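PDB 4QP0: endo-beta-mannanase from Rhizomucor miehei, which probably hydrolyses internal beta-1,4-mannosidic linkages in mannans, galactomannans and glucomannans, as a secreted TIM-barrel enzyme of glycoside hydrolase family 5. Local coordinates for residues V5-G9 against P10-L14; N343-A346 against T347-N351. All blocks are in the same frame, centred on the assembly; numbering follows the deposited sequence.

Both contacts are local, each within one unbroken run of chain, and they lie near the two ends of the TIM-barrel chain, their nearest atoms about 16 Å apart. Contact 1 folds residues 5-14 into an antiparallel hairpin at the surface, with V5 and F12 buried on its inner side. Contact 2, partly buried, spans the N-cap and the opening turns of the C-terminal helix 345-358, where T348 and V349 are the buried residues. They share no secondary-structure element. Backbone bonds dominate both: two hydrogen-bonded pairs flanking a non-hydrogen-bonded one in contact 1, and a mixture of alpha- and pi-type steps along one helix in contact 2, supplemented there by a water.

Contact 1: residues V5-G9 against P10-L14; sequences VQTSG and PQFTL
Q6 and T13 form a hydrogen-bonded pair in a tight antiparallel beta hairpin, strands 6-8 and 11-14 joined by a type II' turn from S8 to Q11. The pair is closed by two short bonds, Q6 N to T13 O and T13 N to Q6 O, both 2.8 Å. They are not equivalent: the first lies in the carbonyl plane of T13, whereas T13 N stands above that of Q6. The pattern recurs next to the turn: S8 N stays near the carbonyl plane of Q11 (3.0 Å to Q11 O), whereas Q11 N stands well above that of S8 (3.2 Å to S8 O). Between these pairs sits the non-hydrogen-bonded pair T7-F12, supported by a CA-H...O contact of 3.4 Å from T7 CA to Q11 O and a matching one from F12 CA to Q6 O. G9, with phi 58°, and P10 occupy the corner of the turn.

The two faces differ in chemistry: Q6, S8, Q11 and T13 make a polar face, T7 and F12 the one turned to the barrel. On the polar face, the T13 methyl CG2 lies 3.5 Å from Q6 CB; chi1 of -176° sets OG1 opposite the backbone N and leaves CG2 leaning over the neighbouring strand. That hydroxyl bonds instead to K17 O, and Q11 NE2 reaches Y20 OH.

On the inner face, T7 CG2 approaches the F12 ring obliquely, as does V5 CG1. At the open end V5 CG2 meets L14 CD1 at 3.9 Å. F12 also meets F168 and F252 edge-to-face and touches L214, so the hairpin lies against the barrel strands, with strand 11-14 pairing onward to strand 17-25. At the ring edge, in plane with it, Q6 O lies 3.8 Å from F12 CD1.

Contact 2: residues N343-A346 against T347-N351; sequences NDIA and TTVTN
The carbonyl of I345 is gripped by two amides at the start of helix 345-358: V349 N bonds to I345 O at 2.9 Å and T350 N at 2.8 Å. The first is an ordinary alpha-helical step and is the more bent, at 137°; the second skips one residue further and marks the pi-type turn at 347-350. Another five-residue step follows, N351 N to A346 O at 2.6 Å, nearly straight at 170° and on a lone pair in the carbonyl plane. Ahead of them T348 N makes an alpha-type bond of 3.2 Å to D344 O. The turn thus passes from alpha to pi spacing within a few residues.

Side-chain polar contacts gather at D344, which occupies the N-cap position without a capping bond from its carboxylate. OD1 accepts from a water at 3.0 Å. That water in turn accepts from T348 OG1, tying the residue before the helix to its first turn. D344 OD2 also lies close to D299 OD1, a like charge that may raise the pKa of one carboxylate.

Apolar contact comes from I345 and V349, whose side chains cross at an angle with I345 CD1 3.7 Å from V349 CG2. T350 CB lies closely over the A346 backbone, 3.4 Å from A346 CA.

Outside the turn, I345 and V349 pack on I338, while I345 and T350 touch L47 of helix 34-47. D344 and T348 lean on V303 of helix 299-315, to which T348 O is also bonded through Q310 NE2, so the helix start packs against both helices and the loop residue I338.

Contact 1: residues V5-G9 against P10-L14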
loop_
_atom_site.group_PDB
_atom_site.type_symbol
_atom_site.label_atom_id
_atom_site.label_comp_id
_atom_site.label_asym_id
_atom_site.label_seq_id
_atom_site.Cartn_x
_atom_site.Cartn_y
_atom_site.Cartn_z
ATOM N N VAL A 5 14.684 5.278 4.944
ATOM C CA VAL A 5 14.479 5.383 3.492
ATOM C C VAL A 5 14.182 6.824 3.089
ATOM O O VAL A 5 13.356 7.495 3.703
ATOM C CB VAL A 5 13.337 4.471 3.002
ATOM C CG1 VAL A 5 13.016 4.741 1.538
ATOM C CG2 VAL A 5 13.713 3.015 3.193
ATOM N N GLN A 6 14.871 7.293 2.059
ATOM C CA GLN A 6 14.709 8.661 1.592
ATOM C C GLN A 6 14.462 8.717 0.089
ATOM O O GLN A 6 14.371 7.690 -0.572
ATOM C CB GLN A 6 15.921 9.505 1.995
ATOM C CG GLN A 6 16.050 9.679 3.499
ATOM C CD GLN A 6 17.106 10.684 3.875
ATOM O OE1 GLN A 6 18.168 10.747 3.251
ATOM N NE2 GLN A 6 16.828 11.481 4.903
ATOM N N THR A 7 14.329 9.925 -0.442
ATOM C CA THR A 7 14.168 10.119 -1.872
ATOM C C THR A 7 15.170 11.148 -2.360
ATOM O O THR A 7 15.394 12.177 -1.712
ATOM C CB THR A 7 12.759 10.609 -2.243
ATOM O OG1 THR A 7 12.497 11.870 -1.601
ATOM C CG2 THR A 7 11.694 9.577 -1.856
ATOM N N SER A 8 15.775 10.848 -3.503
ATOM C CA SER A 8 16.639 11.786 -4.204
ATOM C C SER A 8 16.190 11.795 -5.656
ATOM O O SER A 8 16.519 10.888 -6.428
ATOM C CB SER A 8 18.106 11.364 -4.079
ATOM O OG SER A 8 18.955 12.303 -4.714
ATOM N N GLY A 9 15.410 12.809 -6.014
ATOM C CA GLY A 9 14.796 12.883 -7.337
ATOM C C GLY A 9 13.932 11.667 -7.630
ATOM O O GLY A 9 13.085 11.311 -6.823
ATOM N N PRO A 10 14.166 11.004 -8.778
ATOM C CA PRO A 10 13.375 9.838 -9.188
ATOM C C PRO A 10 13.674 8.541 -8.417
ATOM O O PRO A 10 12.942 7.566 -8.574
ATOM C CB PRO A 10 13.748 9.670 -10.667
ATOM C CG PRO A 10 15.131 10.227 -10.771
ATOM C CD PRO A 10 15.201 11.351 -9.774
ATOM N N GLN A 11 14.720 8.528 -7.593
ATOM C CA GLN A 11 15.124 7.298 -6.903
ATOM C C GLN A 11 14.801 7.297 -5.412
ATOM O O GLN A 11 14.763 8.349 -4.763
ATOM C CB GLN A 11 16.625 7.034 -7.071
ATOM C CG GLN A 11 17.118 6.982 -8.503
ATOM C CD GLN A 11 18.627 7.106 -8.593
ATOM O OE1 GLN A 11 19.217 8.069 -8.097
ATOM N NE2 GLN A 11 19.262 6.125 -9.225
ATOM N N PHE A 12 14.571 6.099 -4.881
ATOM C CA PHE A 12 14.608 5.886 -3.449
ATOM C C PHE A 12 16.068 5.801 -3.058
ATOM O O PHE A 12 16.904 5.391 -3.862
ATOM C CB PHE A 12 13.915 4.583 -3.067
ATOM C CG PHE A 12 12.421 4.651 -3.127
ATOM C CD1 PHE A 12 11.713 5.596 -2.366
ATOM C CD2 PHE A 12 11.711 3.760 -3.920
ATOM C CE1 PHE A 12 10.336 5.648 -2.422
ATOM C CE2 PHE A 12 10.333 3.810 -3.973
ATOM C CZ PHE A 12 9.644 4.756 -3.224
ATOM N N THR A 13 16.374 6.183 -1.823
ATOM C CA THR A 13 17.749 6.155 -1.360
ATOM C C THR A 13 17.848 5.635 0.073
ATOM O O THR A 13 17.074 6.029 0.951
ATOM C CB THR A 13 18.463 7.517 -1.578
ATOM O OG1 THR A 13 19.831 7.412 -1.190
ATOM C CG2 THR A 13 17.802 8.662 -0.794
ATOM N N LEU A 14 18.777 4.708 0.278
ATOM C CA LEU A 14 19.058 4.162 1.599
ATOM C C LEU A 14 20.536 4.345 1.907
ATOM O O LEU A 14 21.398 3.745 1.250
ATOM C CB LEU A 14 18.664 2.685 1.674
ATOM C CG LEU A 14 18.484 2.084 3.074
ATOM C CD1 LEU A 14 17.561 2.931 3.947
ATOM C CD2 LEU A 14 17.961 0.663 2.966
#

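Contact 2: residues N343-A346 against T347-N351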
loop_
_atom_site.group_PDB
_atom_site.type_symbol
_atom_site.label_atom_id
_atom_site.label_comp_id
_atom_site.label_asym_id
_atom_site.label_seq_id
_atom_site.Cartn_x
_atom_site.Cartn_y
_atom_site.Cartn_z
ATOM N N ASN A 343 8.368 -23.856 -7.903
ATOM C CA ASN A 343 9.488 -24.265 -8.751
ATOM C C ASN A 343 9.936 -23.168 -9.713
ATOM O O ASN A 343 11.134 -22.981 -9.940
ATOM C CB ASN A 343 9.129 -25.519 -9.546
ATOM C CG ASN A 343 8.739 -26.681 -8.660
ATOM O OD1 ASN A 343 7.858 -27.469 -9.007
ATOM N ND2 ASN A 343 9.398 -26.800 -7.509
ATOM N N ASP A 344 8.966 -22.451 -10.275
ATOM C CA ASP A 344 9.235 -21.375 -11.230
ATOM C C ASP A 344 9.343 -19.998 -10.552
ATOM O O ASP A 344 9.002 -18.968 -11.145
ATOM C CB ASP A 344 8.168 -21.360 -12.337
ATOM C CG ASP A 344 6.739 -21.347 -11.791
ATOM O OD1 ASP A 344 6.555 -21.199 -10.562
ATOM O OD2 ASP A 344 5.797 -21.493 -12.602
ATOM N N ILE A 345 9.836 -20.000 -9.316
ATOM C CA ILE A 345 10.023 -18.786 -8.523
ATOM C C ILE A 345 11.070 -17.825 -9.110
ATOM O O ILE A 345 10.946 -16.607 -8.982
ATOM C CB ILE A 345 10.331 -19.143 -7.045
ATOM C CG1 ILE A 345 10.136 -17.926 -6.134
ATOM C CG2 ILE A 345 11.707 -19.801 -6.896
ATOM C CD1 ILE A 345 8.738 -17.351 -6.193
ATOM N N ALA A 346 12.087 -18.382 -9.763
ATOM C CA ALA A 346 13.135 -17.589 -10.386
ATOM C C ALA A 346 12.582 -16.654 -11.449
ATOM O O ALA A 346 12.953 -15.483 -11.507
ATOM C CB ALA A 346 14.207 -18.495 -10.978
ATOM N N THR A 347 11.699 -17.172 -12.296
ATOM C CA THR A 347 11.199 -16.385 -13.414
ATOM C C THR A 347 9.952 -15.547 -13.083
ATOM O O THR A 347 9.631 -14.615 -13.814
ATOM C CB THR A 347 11.019 -17.226 -14.700
ATOM O OG1 THR A 347 10.125 -18.311 -14.454
ATOM C CG2 THR A 347 12.366 -17.773 -15.161
ATOM N N THR A 348 9.274 -15.866 -11.983
ATOM C CA THR A 348 8.152 -15.045 -11.511
ATOM C C THR A 348 8.608 -13.930 -10.563
ATOM O O THR A 348 8.006 -12.852 -10.519
ATOM C CB THR A 348 7.060 -15.888 -10.807
ATOM O OG1 THR A 348 7.642 -16.668 -9.758
ATOM C CG2 THR A 348 6.376 -16.824 -11.781
ATOM N N VAL A 349 9.673 -14.188 -9.804
ATOM C CA VAL A 349 10.034 -13.323 -8.679
ATOM C C VAL A 349 11.534 -13.079 -8.567
ATOM O O VAL A 349 11.968 -11.935 -8.411
ATOM C CB VAL A 349 9.532 -13.917 -7.343
ATOM C CG1 VAL A 349 10.104 -13.148 -6.161
ATOM C CG2 VAL A 349 8.009 -13.930 -7.280
ATOM N N THR A 350 12.312 -14.158 -8.655
ATOM C CA THR A 350 13.726 -14.146 -8.262
ATOM C C THR A 350 14.654 -13.397 -9.219
ATOM O O THR A 350 15.419 -12.527 -8.783
ATOM C CB THR A 350 14.232 -15.576 -7.926
ATOM O OG1 THR A 350 14.064 -15.802 -6.526
ATOM C CG2 THR A 350 15.705 -15.787 -8.284
ATOM N N ASN A 351 14.578 -13.722 -10.510
ATOM C CA ASN A 351 15.402 -13.052 -11.515
ATOM C C ASN A 351 15.335 -11.539 -11.397
ATOM O O ASN A 351 16.358 -10.861 -11.473
ATOM C CB ASN A 351 15.008 -13.493 -12.926
ATOM C CG ASN A 351 15.500 -14.895 -13.257
ATOM O OD1 ASN A 351 16.206 -15.534 -12.462
ATOM N ND2 ASN A 351 15.119 -15.387 -14.432
HETATM O O HOH W 1 5.729 -18.855 -8.875
#